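Local coordinates for pyridine nucleotide-disulphide oxidoreductase dimerisation region (Escherichia coli BL21, PDB 6KYY), which is an FAD-containing disulfide reductase of the pyridine nucleotide-disulfide oxidoreductase family, class I, probably involved in resistance to reactive chlorine species, at residues 10-16 with 125-131. Numbering follows the deposited sequence.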
# COMPACT_ATOMS: atom_id res chain seq x y z
N LYS B 10 -12.38 -43.72 -10.19
CA LYS B 10 -12.60 -43.05 -8.92
C LYS B 10 -11.44 -42.12 -8.62
O LYS B 10 -10.27 -42.53 -8.65
CB LYS B 10 -12.78 -44.05 -7.78
CG LYS B 10 -13.39 -43.45 -6.52
CD LYS B 10 -13.63 -44.49 -5.43
CE LYS B 10 -12.32 -45.12 -4.98
NZ LYS B 10 -12.51 -45.96 -3.77
N TYR B 11 -11.75 -40.86 -8.34
CA TYR B 11 -10.73 -39.87 -8.02
C TYR B 11 -10.42 -39.90 -6.53
O TYR B 11 -11.33 -40.00 -5.70
CB TYR B 11 -11.18 -38.47 -8.44
CG TYR B 11 -11.34 -38.29 -9.93
CD1 TYR B 11 -10.25 -37.95 -10.73
CD2 TYR B 11 -12.57 -38.48 -10.54
CE1 TYR B 11 -10.39 -37.78 -12.09
CE2 TYR B 11 -12.72 -38.32 -11.91
CZ TYR B 11 -11.63 -37.97 -12.68
OH TYR B 11 -11.77 -37.82 -14.04
N GLN B 12 -9.13 -39.82 -6.20
CA GLN B 12 -8.74 -39.74 -4.80
C GLN B 12 -9.29 -38.47 -4.15
O GLN B 12 -9.53 -38.45 -2.94
CB GLN B 12 -7.21 -39.78 -4.67
CG GLN B 12 -6.59 -41.09 -5.12
CD GLN B 12 -5.11 -40.96 -5.43
OE1 GLN B 12 -4.73 -40.31 -6.41
NE2 GLN B 12 -4.27 -41.57 -4.61
N ALA B 13 -9.50 -37.42 -4.94
CA ALA B 13 -10.08 -36.18 -4.45
C ALA B 13 -10.98 -35.60 -5.53
O ALA B 13 -10.58 -35.53 -6.70
CB ALA B 13 -8.99 -35.17 -4.07
N VAL B 14 -12.18 -35.19 -5.14
CA VAL B 14 -13.12 -34.52 -6.04
C VAL B 14 -13.50 -33.20 -5.39
O VAL B 14 -14.03 -33.18 -4.27
CB VAL B 14 -14.37 -35.37 -6.32
CG1 VAL B 14 -15.28 -34.65 -7.31
CG2 VAL B 14 -13.97 -36.73 -6.86
N ILE B 15 -13.23 -32.10 -6.09
CA ILE B 15 -13.55 -30.76 -5.61
C ILE B 15 -14.75 -30.24 -6.40
O ILE B 15 -14.83 -30.44 -7.62
CB ILE B 15 -12.34 -29.81 -5.74
CG1 ILE B 15 -11.19 -30.30 -4.86
CG2 ILE B 15 -12.72 -28.39 -5.37
CD1 ILE B 15 -9.83 -30.18 -5.50
N ILE B 16 -15.68 -29.59 -5.70
CA ILE B 16 -16.90 -29.09 -6.31
C ILE B 16 -16.88 -27.57 -6.36
O ILE B 16 -17.27 -26.90 -5.40
CB ILE B 16 -18.14 -29.60 -5.55
CG1 ILE B 16 -18.09 -31.12 -5.41
CG2 ILE B 16 -19.42 -29.18 -6.27
CD1 ILE B 16 -19.09 -31.67 -4.42
N ILE B 125 -19.50 -39.40 -11.15
CA ILE B 125 -18.13 -39.21 -10.69
C ILE B 125 -18.02 -39.64 -9.24
O ILE B 125 -18.82 -39.20 -8.40
CB ILE B 125 -17.68 -37.74 -10.85
CG1 ILE B 125 -17.73 -37.34 -12.33
CG2 ILE B 125 -16.30 -37.53 -10.25
CD1 ILE B 125 -16.84 -36.18 -12.69
N HIS B 126 -17.04 -40.49 -8.94
CA HIS B 126 -16.83 -41.02 -7.60
C HIS B 126 -15.59 -40.40 -6.97
O HIS B 126 -14.65 -40.00 -7.67
CB HIS B 126 -16.70 -42.54 -7.62
CG HIS B 126 -17.65 -43.22 -8.56
ND1 HIS B 126 -19.01 -43.01 -8.51
CD2 HIS B 126 -17.43 -44.10 -9.56
CE1 HIS B 126 -19.59 -43.74 -9.45
NE2 HIS B 126 -18.65 -44.41 -10.10
N GLY B 127 -15.58 -40.33 -5.64
CA GLY B 127 -14.47 -39.75 -4.93
C GLY B 127 -14.14 -40.40 -3.61
O GLY B 127 -15.03 -40.59 -2.76
N GLU B 128 -12.87 -40.76 -3.41
CA GLU B 128 -12.42 -41.21 -2.10
C GLU B 128 -12.61 -40.12 -1.06
O GLU B 128 -13.05 -40.39 0.07
CB GLU B 128 -10.95 -41.64 -2.17
CG GLU B 128 -10.73 -43.12 -2.43
CD GLU B 128 -9.31 -43.43 -2.85
OE1 GLU B 128 -9.02 -44.60 -3.16
OE2 GLU B 128 -8.47 -42.49 -2.87
N LYS B 129 -12.27 -38.88 -1.42
CA LYS B 129 -12.55 -37.70 -0.62
C LYS B 129 -13.20 -36.66 -1.51
O LYS B 129 -12.84 -36.54 -2.69
CB LYS B 129 -11.27 -37.12 0.02
CG LYS B 129 -10.30 -38.16 0.55
CD LYS B 129 -9.13 -37.48 1.26
CE LYS B 129 -8.27 -38.49 2.01
NZ LYS B 129 -8.85 -39.86 1.99
N ILE B 130 -14.15 -35.92 -0.97
CA ILE B 130 -14.86 -34.88 -1.71
C ILE B 130 -14.81 -33.59 -0.91
O ILE B 130 -14.98 -33.59 0.31
CB ILE B 130 -16.32 -35.29 -2.02
CG1 ILE B 130 -16.36 -36.70 -2.60
CG2 ILE B 130 -16.95 -34.31 -2.99
CD1 ILE B 130 -17.76 -37.24 -2.80
N PHE B 131 -14.58 -32.47 -1.61
CA PHE B 131 -14.38 -31.17 -0.98
C PHE B 131 -15.39 -30.19 -1.57
O PHE B 131 -15.32 -29.87 -2.77
CB PHE B 131 -12.95 -30.68 -1.19
CG PHE B 131 -11.90 -31.69 -0.78
CD1 PHE B 131 -11.49 -32.68 -1.66
CD2 PHE B 131 -11.32 -31.64 0.47
CE1 PHE B 131 -10.54 -33.61 -1.29
CE2 PHE B 131 -10.36 -32.56 0.85
CZ PHE B 131 -9.97 -33.55 -0.04
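Val-14 and Phe-131 illustrate how a parallel strand pair stays in step through a shared corner. Phe-131 N gives a 2.8 Å hydrogen bond to Val-14 O. Val-14 N donates in turn to Lys-129 O, and Ile-16 N closes on Phe-131 O at 3.0 Å. Before the corner the same ladder runs from Tyr-11 N to His-126 O, where the donor stands 40° out of the carbonyl plane, and from Glu-128 N to Tyr-11 O. The chains turn together, at Gln-12 in one and at Glu-128 and Lys-129 in the other, where the bond from Lys-129 N to Gln-12 O is weak.

The bend brings Val-14 against strand 125-127. Its CG2, anti to the carbonyl carbon, lies 3.6 Å from Gly-127 CA and also meets His-126 O. Ile-125 CG2 reaches the Tyr-11 ring obliquely. Beyond the corner, Ile-16 CD1 packs 3.7 Å from Ile-130 CG2. On the face that carries Ile-15, Ala-13 CB sits at the Phe-131 ring edge, 3.5 Å from Phe-131 CE1. At the exposed end of the pair, Lys-10 NZ and Glu-128 OE1 form a long salt bridge of 3.8 Å.

Tyr-11 OH is held by Asp-100 and His-126 ND1 by Ser-113. Ile-16 touches the bound FAD just ahead of a glycine-rich turn, consistent with the first strand of a Rossmann-type dinucleotide fold. Strand 36-40 flanks 10-16, helix 20-31 covers Ala-13, Ile-15 and Phe-131, and strand 113-116 lies against Ile-125, Ile-130 and Ile-16, while Trp-295, on strand 294-296, stacks on Phe-131.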